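Local structure of Succinylglutamatedesuccinylase/aspartoacylase (Rhodobacter sphaeroides 2.4.1, 3CDX) at residues A[28-33]-A[127-132]; A[162-167]-A[202-207]. The protein probably hydrolyses linear amide or ester bonds as a metal-dependent enzyme of the succinylglutamate desuccinylase/aspartoacylase family, and carries a bound calcium ion here. All coordinates share one frame; numbering follows the deposited sequence.

Contact 1 (A[28-33]-A[127-132])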
loop_
_atom_site.group_PDB
_atom_site.type_symbol
_atom_site.label_atom_id
_atom_site.label_comp_id
_atom_site.label_asym_id
_atom_site.label_seq_id
_atom_site.Cartn_x
_atom_site.Cartn_y
_atom_site.Cartn_z
ATOM N N ARG A 28 -10.296 26.761 -5.293
ATOM C CA ARG A 28 -9.452 26.168 -4.262
ATOM C C ARG A 28 -10.230 25.097 -3.526
ATOM O O ARG A 28 -11.149 25.406 -2.736
ATOM C CB ARG A 28 -8.974 27.253 -3.284
ATOM C CG ARG A 28 -8.212 28.367 -3.964
ATOM C CD ARG A 28 -7.823 29.525 -3.021
ATOM N NE ARG A 28 -8.943 30.289 -2.424
ATOM C CZ ARG A 28 -9.641 31.248 -3.043
ATOM N NH1 ARG A 28 -9.390 31.566 -4.305
ATOM N NH2 ARG A 28 -10.619 31.879 -2.402
ATOM N N ALA A 29 -9.900 23.843 -3.806
ATOM C CA ALA A 29 -10.616 22.730 -3.211
ATOM C C ALA A 29 -9.870 22.260 -1.980
ATOM O O ALA A 29 -8.670 21.879 -2.093
ATOM C CB ALA A 29 -10.758 21.584 -4.201
ATOM N N PRO A 30 -10.563 22.243 -0.814
ATOM C CA PRO A 30 -9.895 21.786 0.432
ATOM C C PRO A 30 -9.494 20.327 0.312
ATOM O O PRO A 30 -10.278 19.515 -0.193
ATOM C CB PRO A 30 -10.971 21.940 1.528
ATOM C CG PRO A 30 -12.105 22.682 0.923
ATOM C CD PRO A 30 -11.995 22.549 -0.598
ATOM N N LEU A 31 -8.278 19.998 0.767
ATOM C CA LEU A 31 -7.793 18.613 0.719
ATOM C C LEU A 31 -6.851 18.314 1.912
ATOM O O LEU A 31 -5.631 18.624 1.868
ATOM C CB LEU A 31 -7.130 18.312 -0.625
ATOM C CG LEU A 31 -7.000 16.855 -1.137
ATOM C CD1 LEU A 31 -6.712 16.860 -2.615
ATOM C CD2 LEU A 31 -5.904 16.083 -0.444
ATOM N N SER A 32 -7.449 17.737 2.959
ATOM C CA SER A 32 -6.813 17.397 4.219
ATOM C C SER A 32 -5.808 16.242 4.068
ATOM O O SER A 32 -6.191 15.135 3.678
ATOM C CB SER A 32 -7.911 17.036 5.229
ATOM O OG SER A 32 -7.406 16.901 6.551
ATOM N N ARG A 33 -4.527 16.518 4.335
ATOM C CA ARG A 33 -3.454 15.521 4.323
ATOM C C ARG A 33 -2.882 15.374 5.756
ATOM O O ARG A 33 -3.033 16.267 6.585
ATOM C CB ARG A 33 -2.339 15.927 3.321
ATOM C CG ARG A 33 -2.655 15.673 1.794
ATOM C CD ARG A 33 -1.652 16.310 0.742
ATOM N NE ARG A 33 -0.356 16.845 1.241
ATOM C CZ ARG A 33 0.011 18.132 1.131
ATOM N NH1 ARG A 33 -0.797 19.007 0.543
ATOM N NH2 ARG A 33 1.179 18.579 1.611
ATOM N N SER A 127 -13.761 13.573 -4.036
ATOM C CA SER A 127 -14.297 13.400 -5.379
ATOM C C SER A 127 -15.792 13.760 -5.393
ATOM O O SER A 127 -16.260 14.361 -6.344
ATOM C CB SER A 127 -14.092 11.946 -5.870
ATOM O OG SER A 127 -12.725 11.630 -5.958
ATOM N N GLN A 128 -16.498 13.393 -4.320
ATOM C CA GLN A 128 -17.905 13.732 -4.134
ATOM C C GLN A 128 -18.128 15.239 -4.004
ATOM O O GLN A 128 -19.111 15.772 -4.537
ATOM C CB GLN A 128 -18.504 13.009 -2.909
ATOM C CG GLN A 128 -18.502 11.458 -2.942
ATOM C CD GLN A 128 -19.102 10.853 -1.670
ATOM O OE1 GLN A 128 -18.638 11.118 -0.554
ATOM N NE2 GLN A 128 -20.149 10.056 -1.839
ATOM N N MET A 129 -17.228 15.916 -3.284
ATOM C CA MET A 129 -17.324 17.372 -3.078
ATOM C C MET A 129 -17.000 18.140 -4.381
ATOM O O MET A 129 -17.622 19.166 -4.733
ATOM C CB MET A 129 -16.358 17.755 -1.927
ATOM C CG MET A 129 -15.852 19.199 -1.944
ATOM S SD MET A 129 -14.554 19.637 -0.724
ATOM C CE MET A 129 -13.125 19.424 -1.863
ATOM N N LEU A 130 -16.025 17.623 -5.110
ATOM C CA LEU A 130 -15.697 18.178 -6.415
ATOM C C LEU A 130 -16.831 17.934 -7.426
ATOM O O LEU A 130 -17.159 18.810 -8.199
ATOM C CB LEU A 130 -14.332 17.632 -6.926
ATOM C CG LEU A 130 -13.888 18.123 -8.305
ATOM C CD1 LEU A 130 -13.832 19.716 -8.326
ATOM C CD2 LEU A 130 -12.536 17.477 -8.658
ATOM N N ALA A 131 -17.431 16.753 -7.429
ATOM C CA ALA A 131 -18.541 16.507 -8.333
ATOM C C ALA A 131 -19.678 17.490 -8.007
ATOM O O ALA A 131 -20.280 18.040 -8.907
ATOM C CB ALA A 131 -19.015 15.080 -8.229
ATOM N N HIS A 132 -19.963 17.715 -6.714
ATOM C CA HIS A 132 -21.026 18.661 -6.337
ATOM C C HIS A 132 -20.762 20.101 -6.821
ATOM O O HIS A 132 -21.653 20.764 -7.388
ATOM C CB HIS A 132 -21.293 18.632 -4.828
ATOM C CG HIS A 132 -22.167 19.759 -4.353
ATOM N ND1 HIS A 132 -21.651 20.935 -3.842
ATOM C CD2 HIS A 132 -23.521 19.890 -4.319
ATOM C CE1 HIS A 132 -22.649 21.746 -3.526
ATOM N NE2 HIS A 132 -23.794 21.138 -3.804
#
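This is a small, buried, apolar contact in which one methionine of helix 126-138 reaches the end of strand 21-30. M129 makes the close contacts from the helix side, and A29 and P30 receive them. The terminal methyl of M129 does the touching. M129 CE lies 3.6 Å from P30 CD and 4.0 Å from A29 CB. The sulfur comes near one corner of the ring, with M129 SD 3.9 Å from P30 CD. The two side chains run obliquely to each other. M129 CE also comes within 3.3 Å of the backbone oxygen P30 O, so the methyl meets a polar atom as well as carbon. The torsions explain this reach. CG is anti to the backbone N (chi1 155°) and the chain continues extended, then bends at chi3 (97°), which turns CE in toward the strand. The two segments bury only 131 Å² between them. A29 and L31 also pack on F126 of the same helix and on V41 of strand 40-50. Just beyond, S32 hydrogen-bonds D113 of the second subunit. The contact lies away from the calcium site. It is helix-on-strand packing of an alpha/beta fold, and the helix belongs to the catalytic-domain range of this zinc-exopeptidase clan.

Contact 2 (A[162-167]-A[202-207])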
loop_
_atom_site.group_PDB
_atom_site.type_symbol
_atom_site.label_atom_id
_atom_site.label_comp_id
_atom_site.label_asym_id
_atom_site.label_seq_id
_atom_site.Cartn_x
_atom_site.Cartn_y
_atom_site.Cartn_z
ATOM N N ASN A 162 -19.947 11.902 -28.644
ATOM C CA ASN A 162 -21.009 10.992 -28.214
ATOM C C ASN A 162 -22.102 11.754 -27.495
ATOM O O ASN A 162 -21.917 12.904 -27.098
ATOM C CB ASN A 162 -20.482 9.850 -27.345
ATOM C CG ASN A 162 -19.733 10.357 -26.130
ATOM O OD1 ASN A 162 -20.330 10.832 -25.176
ATOM N ND2 ASN A 162 -18.436 10.260 -26.172
ATOM N N MET A 163 -23.252 11.106 -27.381
ATOM C CA MET A 163 -24.448 11.672 -26.769
ATOM C C MET A 163 -25.374 10.482 -26.507
ATOM O O MET A 163 -25.278 9.454 -27.195
ATOM C CB MET A 163 -25.119 12.705 -27.701
ATOM C CG MET A 163 -25.254 12.261 -29.152
ATOM S SD MET A 163 -26.101 13.395 -30.288
ATOM C CE MET A 163 -27.708 13.043 -29.603
ATOM N N HIS A 164 -26.248 10.605 -25.517
ATOM C CA HIS A 164 -27.326 9.617 -25.342
ATOM C C HIS A 164 -28.444 9.870 -26.340
ATOM O O HIS A 164 -28.508 10.938 -26.974
ATOM C CB HIS A 164 -27.859 9.643 -23.917
ATOM C CG HIS A 164 -26.814 9.349 -22.902
ATOM N ND1 HIS A 164 -26.526 10.201 -21.862
ATOM C CD2 HIS A 164 -25.945 8.317 -22.798
ATOM C CE1 HIS A 164 -25.540 9.696 -21.141
ATOM N NE2 HIS A 164 -25.164 8.555 -21.693
ATOM N N TYR A 165 -29.314 8.880 -26.500
ATOM C CA TYR A 165 -30.519 9.096 -27.269
ATOM C C TYR A 165 -31.439 9.869 -26.328
ATOM O O TYR A 165 -31.619 9.500 -25.159
ATOM C CB TYR A 165 -31.145 7.770 -27.691
ATOM C CG TYR A 165 -32.333 7.912 -28.634
ATOM C CD1 TYR A 165 -32.136 8.145 -29.992
ATOM C CD2 TYR A 165 -33.649 7.814 -28.165
ATOM C CE1 TYR A 165 -33.192 8.273 -30.861
ATOM C CE2 TYR A 165 -34.727 7.945 -29.043
ATOM C CZ TYR A 165 -34.478 8.175 -30.393
ATOM O OH TYR A 165 -35.507 8.319 -31.301
ATOM N N LEU A 166 -31.965 10.978 -26.820
ATOM C CA LEU A 166 -32.847 11.794 -26.030
ATOM C C LEU A 166 -34.263 11.514 -26.517
ATOM O O LEU A 166 -34.528 11.595 -27.716
ATOM C CB LEU A 166 -32.458 13.275 -26.172
ATOM C CG LEU A 166 -30.989 13.560 -25.783
ATOM C CD1 LEU A 166 -30.545 14.924 -26.256
ATOM C CD2 LEU A 166 -30.715 13.394 -24.274
ATOM N N ALA A 167 -35.153 11.154 -25.584
ATOM C CA ALA A 167 -36.549 10.869 -25.912
ATOM C C ALA A 167 -37.175 12.081 -26.567
ATOM O O ALA A 167 -38.022 11.938 -27.459
ATOM C CB ALA A 167 -37.331 10.483 -24.661
ATOM N N CYS A 202 -25.719 14.666 -15.445
ATOM C CA CYS A 202 -26.063 15.922 -14.778
ATOM C C CYS A 202 -26.466 16.987 -15.777
ATOM O O CYS A 202 -27.484 17.642 -15.596
ATOM C CB CYS A 202 -24.894 16.445 -13.961
ATOM S SG CYS A 202 -24.625 15.517 -12.501
ATOM N N VAL A 203 -25.653 17.166 -16.815
ATOM C CA VAL A 203 -25.936 18.125 -17.878
ATOM C C VAL A 203 -27.318 17.826 -18.478
ATOM O O VAL A 203 -28.129 18.741 -18.694
ATOM C CB VAL A 203 -24.860 18.085 -19.007
ATOM C CG1 VAL A 203 -25.207 19.109 -20.117
ATOM C CG2 VAL A 203 -23.390 18.289 -18.460
ATOM N N GLU A 204 -27.567 16.535 -18.718
ATOM C CA GLU A 204 -28.817 16.061 -19.293
ATOM C C GLU A 204 -29.984 16.301 -18.347
ATOM O O GLU A 204 -31.006 16.841 -18.765
ATOM C CB GLU A 204 -28.710 14.602 -19.758
ATOM C CG GLU A 204 -28.181 14.518 -21.226
ATOM C CD GLU A 204 -27.465 13.204 -21.569
ATOM O OE1 GLU A 204 -27.552 12.273 -20.752
ATOM O OE2 GLU A 204 -26.811 13.108 -22.664
ATOM N N ARG A 205 -29.818 15.959 -17.077
ATOM C CA ARG A 205 -30.878 16.186 -16.091
ATOM C C ARG A 205 -31.309 17.658 -16.032
ATOM O O ARG A 205 -32.497 17.954 -15.889
ATOM C CB ARG A 205 -30.440 15.715 -14.711
ATOM N N ARG A 206 -30.350 18.570 -16.158
ATOM C CA ARG A 206 -30.624 20.000 -16.188
ATOM C C ARG A 206 -31.115 20.512 -17.555
ATOM O O ARG A 206 -31.363 21.710 -17.733
ATOM C CB ARG A 206 -29.364 20.758 -15.762
ATOM C CG ARG A 206 -29.059 20.656 -14.265
ATOM C CD ARG A 206 -27.656 21.249 -13.883
ATOM N NE ARG A 206 -27.418 21.034 -12.456
ATOM C CZ ARG A 206 -27.925 21.777 -11.471
ATOM N NH1 ARG A 206 -28.669 22.825 -11.748
ATOM N NH2 ARG A 206 -27.675 21.474 -10.194
ATOM N N GLY A 207 -31.252 19.612 -18.530
ATOM C CA GLY A 207 -31.782 19.991 -19.844
ATOM C C GLY A 207 -30.899 20.920 -20.662
ATOM O O GLY A 207 -31.386 21.687 -21.493
#
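H164 ND1 donates a hydrogen bond to E204 OE1, at 2.6 Å and with an N-H...O angle of 155°. The acceptor lies close to the imidazole plane, at the ring edge. OE1 receives the proton on its syn lone pair, the side of the other oxygen. E204 OE2 is 3.0 Å from H164 ND1. Ring and carboxylate planes are turned 64° apart. H164 CG is anti to the carbonyl carbon (chi1 -59°), which carries the ring off the loop, and the turn about CB-CG presents ND1 to the carboxylate. This is a His-carboxylate pair on the surface of the catalytic domain. It ties the loop after strand 160-163 to the last turn of helix 199-205. That helix ends in a Schellman motif at G207, whose N bonds E204 O at 2.8 Å. The side chain of H164 is about 12 Å from the bound calcium, and its ring also meets F190. The aliphatic part of E204 is used too: L166 CD2 packs obliquely against E204 CG at 4.1 Å. With E204 shortened to an alanine, H164 ND1 would probably lose this acceptor, the ring could turn more freely and L166 would lose its contact with CG. L166 itself leans on L171 and T175 of helix 169-182.

How the contacts relate
Contact 1 is buried, whereas contact 2 lies at the surface. Each sets a strand end or the loop after it against a helix, but the helices differ: 126-138 in contact 1, 199-205 in contact 2. Both reach the same system of strands, with centres 26 Å apart. They follow one another along the chain and do not touch. Their chemistry differs with their place. Contact 1 depends on a methionine methyl against apolar side chains and one backbone oxygen, while contact 2 depends mainly on a His-carboxylate hydrogen bond with a little aliphatic packing. The surroundings differ as well. Residues beside contact 1 meet a second subunit, but no other chain of the assembly touches the segments of contact 2.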